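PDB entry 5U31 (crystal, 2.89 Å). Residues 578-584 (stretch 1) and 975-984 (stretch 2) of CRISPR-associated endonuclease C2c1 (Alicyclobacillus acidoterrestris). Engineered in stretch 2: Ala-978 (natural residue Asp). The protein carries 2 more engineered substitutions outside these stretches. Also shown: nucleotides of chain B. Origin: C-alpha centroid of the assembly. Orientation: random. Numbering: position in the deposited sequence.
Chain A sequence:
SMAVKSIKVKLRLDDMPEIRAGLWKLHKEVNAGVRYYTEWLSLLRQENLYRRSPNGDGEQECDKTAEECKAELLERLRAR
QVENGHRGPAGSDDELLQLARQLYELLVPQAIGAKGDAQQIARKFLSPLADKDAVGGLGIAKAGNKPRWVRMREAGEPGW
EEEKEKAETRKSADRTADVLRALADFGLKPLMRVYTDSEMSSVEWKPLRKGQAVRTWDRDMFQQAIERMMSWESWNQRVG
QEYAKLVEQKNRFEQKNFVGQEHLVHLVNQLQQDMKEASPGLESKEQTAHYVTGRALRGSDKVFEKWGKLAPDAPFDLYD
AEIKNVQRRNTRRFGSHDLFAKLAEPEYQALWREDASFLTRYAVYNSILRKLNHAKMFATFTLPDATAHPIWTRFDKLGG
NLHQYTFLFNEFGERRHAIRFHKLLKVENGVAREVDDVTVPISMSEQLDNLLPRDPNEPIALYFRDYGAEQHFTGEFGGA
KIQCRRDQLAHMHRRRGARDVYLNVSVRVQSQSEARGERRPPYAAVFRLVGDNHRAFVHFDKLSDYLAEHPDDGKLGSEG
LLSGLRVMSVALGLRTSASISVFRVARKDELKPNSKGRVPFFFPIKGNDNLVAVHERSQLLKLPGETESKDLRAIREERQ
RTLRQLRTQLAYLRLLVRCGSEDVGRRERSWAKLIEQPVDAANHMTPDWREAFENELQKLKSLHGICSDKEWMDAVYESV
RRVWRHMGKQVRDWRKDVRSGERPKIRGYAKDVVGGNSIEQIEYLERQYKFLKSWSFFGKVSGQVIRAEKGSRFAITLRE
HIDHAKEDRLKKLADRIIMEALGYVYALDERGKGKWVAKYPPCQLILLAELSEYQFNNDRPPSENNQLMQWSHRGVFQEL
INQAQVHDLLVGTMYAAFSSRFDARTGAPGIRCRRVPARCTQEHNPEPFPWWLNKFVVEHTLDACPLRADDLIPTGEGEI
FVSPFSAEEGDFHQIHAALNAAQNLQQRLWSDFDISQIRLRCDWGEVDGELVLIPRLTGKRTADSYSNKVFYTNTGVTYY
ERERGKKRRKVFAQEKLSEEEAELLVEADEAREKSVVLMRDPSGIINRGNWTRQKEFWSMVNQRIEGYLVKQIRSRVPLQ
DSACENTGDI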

# COMPACT_ATOMS: atom_id res chain seq x y z
N ALA A 578 16.43 4.71 -0.76
CA ALA A 578 16.44 5.06 -2.17
C ALA A 578 17.87 5.17 -2.66
O ALA A 578 18.71 5.79 -2.00
CB ALA A 578 15.69 6.37 -2.42
N SER A 579 18.14 4.57 -3.82
CA SER A 579 19.42 4.69 -4.50
C SER A 579 19.14 5.22 -5.90
O SER A 579 18.34 4.65 -6.65
CB SER A 579 20.13 3.34 -4.56
OG SER A 579 20.13 2.73 -3.28
N ILE A 580 19.79 6.33 -6.25
CA ILE A 580 19.45 7.07 -7.45
C ILE A 580 20.68 7.19 -8.34
O ILE A 580 21.82 7.08 -7.88
CB ILE A 580 18.88 8.47 -7.12
CG1 ILE A 580 19.97 9.39 -6.56
CG2 ILE A 580 17.72 8.36 -6.14
CD1 ILE A 580 20.50 10.40 -7.56
N SER A 581 20.42 7.40 -9.62
CA SER A 581 21.47 7.73 -10.58
C SER A 581 20.86 8.64 -11.63
O SER A 581 19.78 8.36 -12.14
CB SER A 581 22.05 6.47 -11.23
OG SER A 581 21.03 5.69 -11.80
N VAL A 582 21.56 9.73 -11.93
CA VAL A 582 21.06 10.79 -12.80
C VAL A 582 21.79 10.70 -14.13
O VAL A 582 23.01 10.56 -14.17
CB VAL A 582 21.24 12.18 -12.15
CG1 VAL A 582 20.82 13.27 -13.10
CG2 VAL A 582 20.45 12.26 -10.87
N PHE A 583 21.03 10.78 -15.22
CA PHE A 583 21.57 10.73 -16.56
C PHE A 583 21.07 11.94 -17.35
O PHE A 583 19.95 12.40 -17.15
CB PHE A 583 21.18 9.44 -17.29
CG PHE A 583 22.04 8.26 -16.95
CD1 PHE A 583 22.96 7.77 -17.87
CD2 PHE A 583 21.94 7.63 -15.73
CE1 PHE A 583 23.75 6.68 -17.57
CE2 PHE A 583 22.73 6.53 -15.42
CZ PHE A 583 23.64 6.06 -16.34
N ARG A 584 21.92 12.43 -18.25
CA ARG A 584 21.62 13.60 -19.07
C ARG A 584 21.69 13.21 -20.54
O ARG A 584 22.59 12.48 -20.95
CB ARG A 584 22.60 14.74 -18.77
CG ARG A 584 23.06 15.53 -19.99
CD ARG A 584 24.08 16.61 -19.63
NE ARG A 584 25.29 16.05 -19.03
CZ ARG A 584 26.42 15.83 -19.69
NH1 ARG A 584 26.51 16.14 -20.98
NH2 ARG A 584 27.47 15.32 -19.07
N ILE A 975 29.77 -3.68 -8.38
CA ILE A 975 29.13 -2.38 -8.25
C ILE A 975 27.98 -2.53 -7.27
O ILE A 975 27.46 -3.63 -7.08
CB ILE A 975 28.65 -1.86 -9.63
CG1 ILE A 975 28.08 -0.44 -9.53
CG2 ILE A 975 27.64 -2.81 -10.24
CD1 ILE A 975 27.67 0.13 -10.86
N HIS A 976 27.62 -1.43 -6.62
CA HIS A 976 26.53 -1.45 -5.65
C HIS A 976 25.27 -2.01 -6.29
O HIS A 976 24.83 -1.54 -7.34
CB HIS A 976 26.27 -0.03 -5.14
CG HIS A 976 25.50 0.03 -3.86
ND1 HIS A 976 24.12 0.13 -3.83
CD2 HIS A 976 25.91 0.01 -2.57
CE1 HIS A 976 23.72 0.17 -2.57
NE2 HIS A 976 24.78 0.10 -1.79
N ALA A 977 24.70 -3.03 -5.64
CA ALA A 977 23.57 -3.74 -6.23
C ALA A 977 22.41 -2.80 -6.52
O ALA A 977 21.84 -2.82 -7.62
CB ALA A 977 23.13 -4.87 -5.30
N ALA A 978 22.05 -1.96 -5.55
CA ALA A 978 20.93 -1.04 -5.73
C ALA A 978 21.21 -0.04 -6.84
O ALA A 978 20.34 0.23 -7.69
CB ALA A 978 20.62 -0.32 -4.42
N LEU A 979 22.41 0.54 -6.85
CA LEU A 979 22.77 1.45 -7.93
C LEU A 979 22.82 0.74 -9.27
O LEU A 979 22.49 1.34 -10.30
CB LEU A 979 24.11 2.11 -7.63
CG LEU A 979 24.11 3.04 -6.42
CD1 LEU A 979 25.51 3.57 -6.19
CD2 LEU A 979 23.13 4.19 -6.62
N ASN A 980 23.23 -0.53 -9.28
CA ASN A 980 23.25 -1.27 -10.53
C ASN A 980 21.84 -1.53 -11.04
O ASN A 980 21.60 -1.52 -12.26
CB ASN A 980 23.99 -2.59 -10.35
CG ASN A 980 23.84 -3.50 -11.55
OD1 ASN A 980 24.45 -3.27 -12.60
ND2 ASN A 980 23.02 -4.54 -11.41
N ALA A 981 20.90 -1.75 -10.13
CA ALA A 981 19.50 -1.87 -10.53
C ALA A 981 18.98 -0.54 -11.06
O ALA A 981 18.26 -0.50 -12.06
CB ALA A 981 18.65 -2.35 -9.36
N ALA A 982 19.36 0.56 -10.39
CA ALA A 982 18.92 1.88 -10.83
C ALA A 982 19.44 2.18 -12.22
O ALA A 982 18.70 2.71 -13.07
CB ALA A 982 19.40 2.93 -9.84
N GLN A 983 20.71 1.86 -12.49
CA GLN A 983 21.26 2.11 -13.81
C GLN A 983 20.68 1.17 -14.85
O GLN A 983 20.65 1.49 -16.04
CB GLN A 983 22.78 2.00 -13.76
CG GLN A 983 23.44 3.03 -12.85
CD GLN A 983 24.95 2.97 -12.92
OE1 GLN A 983 25.52 2.10 -13.58
NE2 GLN A 983 25.61 3.90 -12.24
N ASN A 984 20.21 -0.01 -14.42
CA ASN A 984 19.55 -0.91 -15.36
C ASN A 984 18.23 -0.32 -15.84
O ASN A 984 17.93 -0.37 -17.03
CB ASN A 984 19.33 -2.27 -14.71
CG ASN A 984 20.10 -3.37 -15.40
OD1 ASN A 984 20.19 -3.40 -16.63
ND2 ASN A 984 20.67 -4.28 -14.62
P A B 6 30.92 1.63 -13.33
OP1 A B 6 30.32 0.40 -13.90
OP2 A B 6 31.91 2.39 -14.13
O5' A B 6 29.71 2.59 -12.93
C5' A B 6 29.19 3.54 -13.85
C4' A B 6 29.43 4.94 -13.36
O4' A B 6 28.75 5.09 -12.09
C3' A B 6 30.91 5.28 -13.12
O3' A B 6 31.39 6.44 -13.83
C2' A B 6 31.04 5.38 -11.59
O2' A B 6 31.90 6.39 -11.12
C1' A B 6 29.61 5.61 -11.11
N9 A B 6 29.39 4.89 -9.85
C8 A B 6 29.49 3.54 -9.68
N7 A B 6 29.28 3.14 -8.45
C5 A B 6 29.05 4.32 -7.75
C6 A B 6 28.78 4.57 -6.40
N6 A B 6 28.68 3.61 -5.48
N1 A B 6 28.59 5.85 -6.03
C2 A B 6 28.69 6.81 -6.96
N3 A B 6 28.95 6.70 -8.26
C4 A B 6 29.12 5.41 -8.60

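A β-strand, residues 578-584, packs here against the first two turns of an α-helix, residues 977-984, that lies nearly 400 residues away in the sequence. Their N-to-C directions differ by 46°, and the axes approach to 7.4 Å. At this approach the residues that point into the gap from both sides include small ones, Ser-579, Ser-581, Ala-978 and Ala-982; the CA atoms of Ser-579 and Leu-979 are 5.8 Å apart, and those of Ile-580 and Ala-982 are 6.2 Å apart.

The helix follows directly on a strand that begins earlier in the chain and ends at His-976, which takes the N-cap position. Its carbonyl starts the regular i to i+4 pattern, with Asn-980 N to His-976 O at 2.7 Å. Its imidazole turns back to accept a weak capping bond from Leu-979 N to His-976 ND1 (3.5 Å), giving an acceptor to an amide that the first turn of a helix leaves without a backbone partner.

Strand geometry sets the pattern on the other side. Alternate residues Ser-579, Ser-581 and Phe-583 direct their CA-to-CB bonds toward the helix, whereas that of Ile-580 points away, so Ile-580 contributes through its backbone. No hydrogen bond joins the two stretches; the contact rests on packing.

Ser-579 gives up the most surface. Ser-579 OG lies 3.3 Å from CB of Ala-978, an engineered residue that replaces Asp and offers this hydroxyl only a methyl group. The hydroxyl finds a polar partner just outside the stretches. One helical turn on, Ala-982 also points toward the strand, and its CB sits 3.8 Å from both Ser-579 O and Ser-581 OG. A methyl group suits this position because it fills the narrow gap while letting the backbones remain close.

Leu-979 starts sideways, but with chi1 m and chi2 t its end comes nearer the strand: CD2 lies 3.7 Å from Ser-579 CB and 3.4 Å from Ile-580 O. The other methyl, Leu-979 CD1, reaches 3.2 Å from N6 of adenosine A6 in chain B, so the forked side chain touches both strand and nucleotide.

Gln-983 bridges in a similar way. The aliphatic Gln-983 CG packs 3.7 Å from Ser-581 OG and, at 4.4 Å from Phe-583 CE2, meets the edge of the phenylalanine ring. The extended chain then carries its amide to the nucleotide, where Gln-983 NE2 donates a weak hydrogen bond to A6 O4' (3.4 Å). Glutamine suits this place by combining methylenes for packing with a polar end for the sugar.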